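Local coordinates for protein cellobiose 2-epimerase (Caldibacillus thermoamylovorans, PDB 5ZHB) that catalyses the reversible epimerization of cellobiose at C2 of its reducing-end glucose, which gives 4-O-beta-D-glucosyl-D-mannose, at residues A[4-8]-A[336-340]; A[288-293]-A[303-309]; A[313-318]-A[383-388]. The contacts are given in a common frame with arbitrary orientation. Numbering follows the deposited sequence.

Overall arrangement
Contacts 1 and 3 lie where the terminal helices 2-21 and 375-387 close an (alpha/alpha)6 barrel: contact 1 joins the outer helices 2-21 and 326-343, contact 3 the inner helices 306-323 and 375-387, and Phe8 meets Phe384 between them. Contact 2 sits in the connection leading into helix 306-323, which contact 3 uses further along. Tyr338 of contact 1, facing away from 4-8, packs on Asp288, Ser290 and Arg304 of contact 2. Contact 1 is partly buried, pairing an aromatic cluster with a salt bridge. Contacts 2 and 3 are buried, but contact 2 relies on hydrogen bonds to loop backbone, a water and an arginine salt bridge, whereas contact 3 is mainly apolar with an arginine at its edge.

Contact 1 (A[4-8]-A[336-340]); sequences FVNEF and WDYVK
Two neighbouring outer helices of the (alpha/alpha)6 barrel meet here, the first and the last in sequence, so the contact helps to close the outer ring. Both segments are regular alpha-helix, with Phe8 N bonded to Phe4 O at 3.1 Å and Lys340 N to Trp336 O at 2.9 Å. The short axes run in roughly the same direction, at 32°, and come no closer than 12.5 Å. That gap is wide enough to need large side chains; the nearest CA atoms, of Phe4 and Trp336, are 8.6 Å apart.

Trp336 fills the space. Its CB points toward helix 2-21, and chi1 near 180° carries the indole across. Phe8, with chi1 near -56°, makes a T-shaped pair with it, presenting its edge to the indole face: Phe8 CE1 is 3.4 Å from Trp336 CD2, and the planes stand at 83°. Phe4 (chi1 m) adds a rim-to-rim contact, its CD1 lying 3.7 Å from Trp336 CD1. Phe8 continues inward to Phe380 and Phe384 of helix 375-387, while Met313 of helix 306-323 also touches Trp336.

A large aromatic buried at such an interface brings an indole N-H that must be satisfied, and Glu7 (chi1 m, chi2 t), at the partly exposed margin, supplies the acceptor. Lys340 (m, t, m, t), one turn after Trp336, brings its ammonium to the same place, neutralizing the carboxylate's charge. A single oxygen serves both donors: Glu7 OE1 accepts from Trp336 NE1 at 2.8 Å, with an N-H...O angle of 163°, and forms the salt bridge to Lys340 NZ at 2.7 Å.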
loop_
_atom_site.group_PDB
_atom_site.type_symbol
_atom_site.label_atom_id
_atom_site.label_comp_id
_atom_site.label_asym_id
_atom_site.label_seq_id
_atom_site.Cartn_x
_atom_site.Cartn_y
_atom_site.Cartn_z
ATOM N N PHE A 4 14.976 15.931 -10.396
ATOM C CA PHE A 4 13.638 15.503 -10.008
ATOM C C PHE A 4 13.733 14.858 -8.621
ATOM O O PHE A 4 12.909 15.143 -7.752
ATOM C CB PHE A 4 12.982 14.636 -11.103
ATOM C CG PHE A 4 12.404 15.440 -12.264
ATOM C CD1 PHE A 4 11.164 16.071 -12.155
ATOM C CD2 PHE A 4 13.107 15.592 -13.463
ATOM C CE1 PHE A 4 10.641 16.831 -13.205
ATOM C CE2 PHE A 4 12.579 16.346 -14.513
ATOM C CZ PHE A 4 11.353 16.972 -14.381
ATOM N N VAL A 5 14.759 14.029 -8.388
ATOM C CA VAL A 5 14.861 13.279 -7.143
ATOM C C VAL A 5 15.139 14.207 -5.961
ATOM O O VAL A 5 14.629 13.968 -4.859
ATOM C CB VAL A 5 15.871 12.122 -7.231
ATOM C CG1 VAL A 5 16.114 11.460 -5.881
ATOM C CG2 VAL A 5 15.388 11.080 -8.227
ATOM N N ASN A 6 15.902 15.286 -6.182
ATOM C CA ASN A 6 16.077 16.277 -5.132
ATOM C C ASN A 6 14.741 16.917 -4.787
ATOM O O ASN A 6 14.492 17.251 -3.644
ATOM C CB ASN A 6 17.102 17.350 -5.486
ATOM C CG ASN A 6 18.516 16.846 -5.312
ATOM O OD1 ASN A 6 18.887 16.380 -4.226
ATOM N ND2 ASN A 6 19.323 16.919 -6.358
ATOM N N GLU A 7 13.868 17.110 -5.764
ATOM C CA GLU A 7 12.555 17.669 -5.490
ATOM C C GLU A 7 11.703 16.703 -4.660
ATOM O O GLU A 7 10.926 17.146 -3.808
ATOM C CB GLU A 7 11.836 18.049 -6.776
ATOM C CG GLU A 7 12.391 19.336 -7.375
ATOM C CD GLU A 7 11.508 19.922 -8.452
ATOM O OE1 GLU A 7 10.400 19.399 -8.701
ATOM O OE2 GLU A 7 11.954 20.926 -9.052
ATOM N N PHE A 8 11.872 15.399 -4.881
ATOM C CA PHE A 8 11.093 14.409 -4.130
ATOM C C PHE A 8 11.598 14.309 -2.693
ATOM O O PHE A 8 10.820 14.235 -1.734
ATOM C CB PHE A 8 11.206 13.016 -4.746
ATOM C CG PHE A 8 10.805 12.892 -6.208
ATOM C CD1 PHE A 8 10.005 13.844 -6.830
ATOM C CD2 PHE A 8 11.232 11.800 -6.957
ATOM C CE1 PHE A 8 9.641 13.691 -8.164
ATOM C CE2 PHE A 8 10.863 11.651 -8.290
ATOM C CZ PHE A 8 10.070 12.596 -8.890
ATOM N N TRP A 336 4.497 14.361 -12.001
ATOM C CA TRP A 336 5.076 15.135 -10.927
ATOM C C TRP A 336 4.662 16.598 -11.020
ATOM O O TRP A 336 4.264 17.203 -10.020
ATOM C CB TRP A 336 6.585 14.992 -10.921
ATOM C CG TRP A 336 7.239 15.778 -9.818
ATOM C CD1 TRP A 336 8.276 16.646 -9.973
ATOM C CD2 TRP A 336 6.953 15.728 -8.406
ATOM N NE1 TRP A 336 8.642 17.165 -8.763
ATOM C CE2 TRP A 336 7.867 16.608 -7.780
ATOM C CE3 TRP A 336 6.035 15.042 -7.603
ATOM C CZ2 TRP A 336 7.887 16.814 -6.406
ATOM C CZ3 TRP A 336 6.065 15.248 -6.228
ATOM C CH2 TRP A 336 6.986 16.107 -5.646
ATOM N N ASP A 337 4.699 17.169 -12.228
ATOM C CA ASP A 337 4.219 18.530 -12.413
ATOM C C ASP A 337 2.771 18.708 -11.994
ATOM O O ASP A 337 2.413 19.721 -11.397
ATOM C CB ASP A 337 4.294 18.995 -13.857
ATOM C CG ASP A 337 5.541 19.822 -14.090
ATOM O OD1 ASP A 337 5.673 20.867 -13.397
ATOM O OD2 ASP A 337 6.384 19.372 -14.894
ATOM N N TYR A 338 1.916 17.768 -12.392
ATOM C CA TYR A 338 0.531 17.821 -11.975
ATOM C C TYR A 338 0.442 17.817 -10.442
ATOM O O TYR A 338 -0.328 18.596 -9.863
ATOM C CB TYR A 338 -0.247 16.630 -12.525
ATOM C CG TYR A 338 -1.702 16.672 -12.120
ATOM C CD1 TYR A 338 -2.667 17.295 -12.903
ATOM C CD2 TYR A 338 -2.107 16.072 -10.933
ATOM C CE1 TYR A 338 -3.995 17.350 -12.501
ATOM C CE2 TYR A 338 -3.414 16.151 -10.516
ATOM C CZ TYR A 338 -4.363 16.774 -11.300
ATOM O OH TYR A 338 -5.640 16.780 -10.823
ATOM N N VAL A 339 1.185 16.884 -9.816
ATOM C CA VAL A 339 1.155 16.680 -8.379
ATOM C C VAL A 339 1.593 17.953 -7.639
ATOM O O VAL A 339 0.985 18.333 -6.634
ATOM C CB VAL A 339 2.006 15.472 -7.944
ATOM C CG1 VAL A 339 2.228 15.422 -6.440
ATOM C CG2 VAL A 339 1.367 14.159 -8.381
ATOM N N LYS A 340 2.688 18.575 -8.070
ATOM C CA LYS A 340 3.105 19.827 -7.454
ATOM C C LYS A 340 2.079 20.916 -7.681
ATOM O O LYS A 340 1.856 21.703 -6.785
ATOM C CB LYS A 340 4.422 20.362 -8.007
ATOM C CG LYS A 340 5.612 19.556 -7.564
ATOM C CD LYS A 340 6.873 20.246 -8.051
ATOM C CE LYS A 340 6.922 20.264 -9.560
ATOM N NZ LYS A 340 8.312 20.484 -9.980
#

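Contact 2 (A[288-293]-A[303-309]); sequences DGSLAY and TRVWWVQ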
loop_
_atom_site.group_PDB
_atom_site.type_symbol
_atom_site.label_atom_id
_atom_site.label_comp_id
_atom_site.label_asym_id
_atom_site.label_seq_id
_atom_site.Cartn_x
_atom_site.Cartn_y
_atom_site.Cartn_z
ATOM N N ASP A 288 -3.672 15.854 -19.347
ATOM C CA ASP A 288 -2.799 16.700 -18.519
ATOM C C ASP A 288 -1.619 15.918 -17.932
ATOM O O ASP A 288 -0.759 16.499 -17.279
ATOM C CB ASP A 288 -3.551 17.492 -17.454
ATOM C CG ASP A 288 -4.285 16.627 -16.443
ATOM O OD1 ASP A 288 -4.046 15.401 -16.475
ATOM O OD2 ASP A 288 -5.134 17.160 -15.699
ATOM N N GLY A 289 -1.547 14.604 -18.176
ATOM C CA GLY A 289 -0.450 13.794 -17.665
ATOM C C GLY A 289 -0.795 13.105 -16.340
ATOM O O GLY A 289 -0.024 12.269 -15.867
ATOM N N SER A 290 -1.952 13.444 -15.760
ATOM C CA SER A 290 -2.396 12.843 -14.499
ATOM C C SER A 290 -3.006 11.469 -14.777
ATOM O O SER A 290 -3.266 11.132 -15.926
ATOM C CB SER A 290 -3.358 13.769 -13.752
ATOM O OG SER A 290 -4.663 13.810 -14.319
ATOM N N LEU A 291 -3.275 10.673 -13.733
ATOM C CA LEU A 291 -3.979 9.409 -13.929
ATOM C C LEU A 291 -5.394 9.463 -13.388
ATOM O O LEU A 291 -5.629 9.917 -12.272
ATOM C CB LEU A 291 -3.268 8.240 -13.266
ATOM C CG LEU A 291 -2.105 7.699 -14.084
ATOM C CD1 LEU A 291 -0.901 8.537 -13.800
ATOM C CD2 LEU A 291 -1.913 6.244 -13.814
ATOM N N ALA A 292 -6.318 8.921 -14.192
ATOM C CA ALA A 292 -7.671 8.644 -13.775
ATOM C C ALA A 292 -7.660 7.601 -12.664
ATOM O O ALA A 292 -6.638 6.959 -12.424
ATOM C CB ALA A 292 -8.497 8.156 -14.966
ATOM N N TYR A 293 -8.833 7.391 -12.053
ATOM C CA TYR A 293 -8.949 6.485 -10.917
ATOM C C TYR A 293 -9.416 5.095 -11.339
ATOM O O TYR A 293 -8.764 4.095 -11.039
ATOM C CB TYR A 293 -9.891 7.133 -9.897
ATOM C CG TYR A 293 -10.075 6.336 -8.622
ATOM C CD1 TYR A 293 -8.992 5.782 -7.939
ATOM C CD2 TYR A 293 -11.347 6.112 -8.120
ATOM C CE1 TYR A 293 -9.174 5.063 -6.766
ATOM C CE2 TYR A 293 -11.540 5.378 -6.968
ATOM C CZ TYR A 293 -10.454 4.849 -6.298
ATOM O OH TYR A 293 -10.702 4.127 -5.171
ATOM N N THR A 303 -11.455 11.435 -11.227
ATOM C CA THR A 303 -10.836 11.938 -10.003
ATOM C C THR A 303 -9.360 11.558 -9.993
ATOM O O THR A 303 -9.016 10.416 -10.277
ATOM C CB THR A 303 -11.500 11.338 -8.767
ATOM O OG1 THR A 303 -12.893 11.586 -8.853
ATOM C CG2 THR A 303 -10.974 11.963 -7.479
ATOM N N ARG A 304 -8.499 12.530 -9.687
ATOM C CA ARG A 304 -7.081 12.300 -9.500
ATOM C C ARG A 304 -6.803 12.013 -8.022
ATOM O O ARG A 304 -6.894 12.928 -7.199
ATOM C CB ARG A 304 -6.272 13.523 -9.912
ATOM C CG ARG A 304 -6.035 13.685 -11.407
ATOM C CD ARG A 304 -7.319 14.135 -12.125
ATOM N NE ARG A 304 -7.016 14.712 -13.440
ATOM C CZ ARG A 304 -7.924 15.144 -14.319
ATOM N NH1 ARG A 304 -9.205 14.909 -14.125
ATOM N NH2 ARG A 304 -7.518 15.751 -15.415
ATOM N N VAL A 305 -6.548 10.739 -7.708
ATOM C CA VAL A 305 -6.415 10.272 -6.334
ATOM C C VAL A 305 -4.932 10.244 -6.034
ATOM O O VAL A 305 -4.170 9.771 -6.877
ATOM C CB VAL A 305 -7.077 8.898 -6.093
ATOM C CG1 VAL A 305 -6.859 8.388 -4.678
ATOM C CG2 VAL A 305 -8.578 8.950 -6.335
ATOM N N TRP A 306 -4.537 10.690 -4.823
ATOM C CA TRP A 306 -3.136 10.919 -4.505
ATOM C C TRP A 306 -2.292 9.654 -4.695
ATOM O O TRP A 306 -1.247 9.689 -5.368
ATOM C CB TRP A 306 -2.977 11.549 -3.096
ATOM C CG TRP A 306 -2.674 10.569 -1.994
ATOM C CD1 TRP A 306 -1.433 10.279 -1.520
ATOM C CD2 TRP A 306 -3.580 9.694 -1.304
ATOM N NE1 TRP A 306 -1.512 9.327 -0.544
ATOM C CE2 TRP A 306 -2.807 8.930 -0.399
ATOM C CE3 TRP A 306 -4.956 9.488 -1.340
ATOM C CZ2 TRP A 306 -3.355 7.947 0.423
ATOM C CZ3 TRP A 306 -5.504 8.545 -0.497
ATOM C CH2 TRP A 306 -4.720 7.794 0.374
ATOM N N TRP A 307 -2.734 8.527 -4.151
ATOM C CA TRP A 307 -1.905 7.325 -4.150
ATOM C C TRP A 307 -1.720 6.776 -5.564
ATOM O O TRP A 307 -0.660 6.223 -5.851
ATOM C CB TRP A 307 -2.426 6.241 -3.190
ATOM C CG TRP A 307 -3.712 5.551 -3.564
ATOM C CD1 TRP A 307 -4.966 5.836 -3.115
ATOM C CD2 TRP A 307 -3.848 4.404 -4.429
ATOM N NE1 TRP A 307 -5.878 4.980 -3.668
ATOM C CE2 TRP A 307 -5.220 4.092 -4.483
ATOM C CE3 TRP A 307 -2.942 3.623 -5.165
ATOM C CZ2 TRP A 307 -5.705 3.019 -5.234
ATOM C CZ3 TRP A 307 -3.423 2.553 -5.889
ATOM C CH2 TRP A 307 -4.792 2.264 -5.939
ATOM N N VAL A 308 -2.744 6.977 -6.415
ATOM C CA VAL A 308 -2.676 6.532 -7.804
ATOM C C VAL A 308 -1.549 7.250 -8.547
ATOM O O VAL A 308 -0.729 6.613 -9.210
ATOM C CB VAL A 308 -4.053 6.721 -8.475
ATOM C CG1 VAL A 308 -3.970 6.473 -9.978
ATOM C CG2 VAL A 308 -5.153 5.900 -7.810
ATOM N N GLN A 309 -1.389 8.550 -8.298
ATOM C CA GLN A 309 -0.387 9.332 -8.992
ATOM C C GLN A 309 1.000 8.836 -8.598
ATOM O O GLN A 309 1.858 8.639 -9.451
ATOM C CB GLN A 309 -0.515 10.822 -8.693
ATOM C CG GLN A 309 -1.918 11.399 -8.804
ATOM C CD GLN A 309 -2.601 11.109 -10.124
ATOM O OE1 GLN A 309 -2.013 11.283 -11.188
ATOM N NE2 GLN A 309 -3.804 10.563 -10.065
HETATM O O HOH W 1 -6.789 8.845 -9.838
#
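Hydrogen bonds to the loop backbone come first. The carboxamide of Gln309 reads Leu291 on both sides: Leu291 N donates to Gln309 OE1 and Gln309 NE2 donates to Leu291 O, each at 2.9 Å. Glutamine suits the place because it offers a donor and an acceptor side by side, much as a neighbouring strand would. Water 1 fills the space beyond, accepting from Val305 N (2.9 Å) and donating to Leu291 O (2.9 Å) and Thr303 O (2.8 Å), supplying the donors these two carbonyls cannot give one another.

The charged group centres on Arg304. Its NH2 forms a salt bridge with Asp288 OD2 at 2.8 Å, its NE donates to Ser290 OG at 2.7 Å, and NH1 reaches Tyr302 O. Asp288 OD1 in turn accepts from Ser290 N at 3.0 Å, closing an Asx turn, and from Ser290 OG at 2.7 Å; the hydroxyl relays between acid and guanidinium. Gly289 sits inside this turn with phi at 95°, where a CB would collide with the preceding carbonyl. Tyr338 of helix 326-343 packs over the cluster.

Apolar contacts finish the other end. Val305 CG2 makes a CH-pi contact 3.9 Å from the Tyr293 ring centroid, Val308 CG2 lies 3.8 Å from Tyr293 CD1 at the ring edge, and Leu291 CB meets Val308 CG1 at 3.8 Å.

Val305, the N-cap residue, ends this loop and beta-hairpin connection from outer helix 267-283 to inner helix 306-323 of the (alpha/alpha)6 barrel. Trp307 stacks on His376 and meets His247 edge-to-face, consistent with the family's catalytic pocket at this end of the barrel.

Contact 3 (A[313-318]-A[383-388]); sequences MVGFYN and EFIERV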
loop_
_atom_site.group_PDB
_atom_site.type_symbol
_atom_site.label_atom_id
_atom_site.label_comp_id
_atom_site.label_asym_id
_atom_site.label_seq_id
_atom_site.Cartn_x
_atom_site.Cartn_y
_atom_site.Cartn_z
ATOM N N MET A 313 4.062 7.023 -10.758
ATOM C CA MET A 313 5.430 7.529 -10.902
ATOM C C MET A 313 6.426 6.405 -10.635
ATOM O O MET A 313 7.393 6.234 -11.387
ATOM C CB MET A 313 5.721 8.766 -10.031
ATOM C CG MET A 313 5.082 10.019 -10.578
ATOM S SD MET A 313 5.366 11.546 -9.650
ATOM C CE MET A 313 4.388 11.351 -8.150
ATOM N N VAL A 314 6.187 5.574 -9.616
ATOM C CA VAL A 314 7.149 4.533 -9.309
ATOM C C VAL A 314 7.115 3.476 -10.425
ATOM O O VAL A 314 8.154 3.060 -10.920
ATOM C CB VAL A 314 6.963 3.913 -7.911
ATOM C CG1 VAL A 314 7.949 2.774 -7.655
ATOM C CG2 VAL A 314 7.088 4.985 -6.826
ATOM N N GLY A 315 5.920 3.031 -10.801
ATOM C CA GLY A 315 5.787 1.919 -11.718
ATOM C C GLY A 315 6.318 2.308 -13.093
ATOM O O GLY A 315 6.969 1.502 -13.737
ATOM N N PHE A 316 6.078 3.559 -13.478
ATOM C CA PHE A 316 6.553 4.064 -14.761
ATOM C C PHE A 316 8.071 4.184 -14.767
ATOM O O PHE A 316 8.700 3.843 -15.776
ATOM C CB PHE A 316 5.828 5.343 -15.142
ATOM C CG PHE A 316 4.383 5.220 -15.598
ATOM C CD1 PHE A 316 3.846 4.051 -16.141
ATOM C CD2 PHE A 316 3.558 6.324 -15.531
ATOM C CE1 PHE A 316 2.518 4.005 -16.560
ATOM C CE2 PHE A 316 2.241 6.282 -15.975
ATOM C CZ PHE A 316 1.720 5.115 -16.460
ATOM N N TYR A 317 8.668 4.597 -13.646
ATOM C CA TYR A 317 10.114 4.685 -13.563
ATOM C C TYR A 317 10.772 3.300 -13.596
ATOM O O TYR A 317 11.827 3.108 -14.215
ATOM C CB TYR A 317 10.558 5.520 -12.358
ATOM C CG TYR A 317 12.052 5.738 -12.431
ATOM C CD1 TYR A 317 12.602 6.618 -13.359
ATOM C CD2 TYR A 317 12.915 4.998 -11.641
ATOM C CE1 TYR A 317 13.974 6.800 -13.454
ATOM C CE2 TYR A 317 14.284 5.154 -11.743
ATOM C CZ TYR A 317 14.816 6.048 -12.659
ATOM O OH TYR A 317 16.172 6.183 -12.713
ATOM N N ASN A 318 10.174 2.323 -12.897
ATOM C CA ASN A 318 10.620 0.939 -12.975
ATOM C C ASN A 318 10.598 0.461 -14.428
ATOM O O ASN A 318 11.575 -0.116 -14.909
ATOM C CB ASN A 318 9.727 0.027 -12.115
ATOM C CG ASN A 318 10.251 -1.385 -11.975
ATOM O OD1 ASN A 318 11.333 -1.604 -11.426
ATOM N ND2 ASN A 318 9.482 -2.364 -12.434
ATOM N N GLU A 383 11.629 5.360 -2.990
ATOM C CA GLU A 383 11.967 4.467 -4.088
ATOM C C GLU A 383 12.883 5.177 -5.086
ATOM O O GLU A 383 13.852 4.585 -5.565
ATOM C CB GLU A 383 10.672 4.004 -4.744
ATOM C CG GLU A 383 10.037 2.783 -4.084
ATOM C CD GLU A 383 10.847 1.517 -4.286
ATOM O OE1 GLU A 383 11.298 1.272 -5.426
ATOM O OE2 GLU A 383 10.997 0.771 -3.309
ATOM N N PHE A 384 12.527 6.403 -5.469
ATOM C CA PHE A 384 13.357 7.187 -6.378
ATOM C C PHE A 384 14.714 7.511 -5.762
ATOM O O PHE A 384 15.746 7.378 -6.408
ATOM C CB PHE A 384 12.672 8.487 -6.753
ATOM C CG PHE A 384 11.716 8.305 -7.916
ATOM C CD1 PHE A 384 12.165 8.443 -9.224
ATOM C CD2 PHE A 384 10.384 7.984 -7.704
ATOM C CE1 PHE A 384 11.265 8.349 -10.289
ATOM C CE2 PHE A 384 9.513 7.808 -8.771
ATOM C CZ PHE A 384 9.947 8.003 -10.058
ATOM N N ILE A 385 14.727 7.933 -4.502
ATOM C CA ILE A 385 15.999 8.175 -3.840
ATOM C C ILE A 385 16.929 6.960 -3.962
ATOM O O ILE A 385 18.120 7.085 -4.281
ATOM C CB ILE A 385 15.753 8.594 -2.381
ATOM C CG1 ILE A 385 15.125 9.998 -2.298
ATOM C CG2 ILE A 385 17.064 8.500 -1.593
ATOM C CD1 ILE A 385 14.449 10.330 -0.966
ATOM N N GLU A 386 16.409 5.764 -3.682
ATOM C CA GLU A 386 17.214 4.556 -3.615
ATOM C C GLU A 386 17.559 4.084 -5.026
ATOM O O GLU A 386 18.659 3.584 -5.268
ATOM C CB GLU A 386 16.473 3.479 -2.810
ATOM C CG GLU A 386 17.374 2.584 -1.956
ATOM C CD GLU A 386 16.719 1.336 -1.348
ATOM O OE1 GLU A 386 17.405 0.597 -0.619
ATOM O OE2 GLU A 386 15.534 1.054 -1.607
ATOM N N ARG A 387 16.628 4.206 -5.981
ATOM C CA ARG A 387 16.891 3.722 -7.329
ATOM C C ARG A 387 17.961 4.579 -8.021
ATOM O O ARG A 387 18.788 4.033 -8.756
ATOM C CB ARG A 387 15.601 3.708 -8.152
ATOM C CG ARG A 387 14.680 2.539 -7.815
ATOM C CD ARG A 387 13.311 2.764 -8.426
ATOM N NE ARG A 387 12.337 1.778 -7.928
ATOM C CZ ARG A 387 11.934 0.726 -8.638
ATOM N NH1 ARG A 387 12.518 0.451 -9.795
ATOM N NH2 ARG A 387 10.960 -0.048 -8.189
ATOM N N VAL A 388 17.898 5.907 -7.814
ATOM C CA VAL A 388 18.897 6.876 -8.257
ATOM C C VAL A 388 19.848 7.209 -7.089
ATOM O O VAL A 388 20.647 6.326 -6.684
ATOM C CB VAL A 388 18.189 8.160 -8.740
ATOM C CG1 VAL A 388 19.145 9.192 -9.330
ATOM C CG2 VAL A 388 17.054 7.895 -9.719
#
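Phe384 fills the middle of the interface. Its CZ lies 3.4 Å from Tyr317 CB and also 3.4 Å from Met313 O, a carbonyl already engaged by Tyr317 N in the helix; its CE2 touches Met313 CB at 4.1 Å and Val314 CG2 at 4.2 Å. A flat ring can slide into this shallow space, and Phe384 CD1 lies over one face of the Tyr317 ring, an oblique pair with centroids 5.0 Å apart and planes at 42°. Val388 CG2 extends the apolar patch to Tyr317 CZ at 4.1 Å.

These are adjacent inner helices of the (alpha/alpha)6 barrel, which run in the same direction, here at 24° with a closest axis approach of 11.1 Å. Trp253 of the neighbouring inner helix 245-262 packs on Val314, Glu383 and Arg387.

Further out, Arg387 runs its aliphatic part along the edge of the Tyr317 ring, Arg387 CD to Tyr317 CD2 at 3.9 Å. Its guanidinium is held from several sides: NE pairs with Glu383 OE1 at 2.8 Å, one turn earlier, while NH1 donates to Asn318 OD1 at 2.9 Å and forms a salt bridge with Glu321. Asn318 ND2 bonds to Asp256.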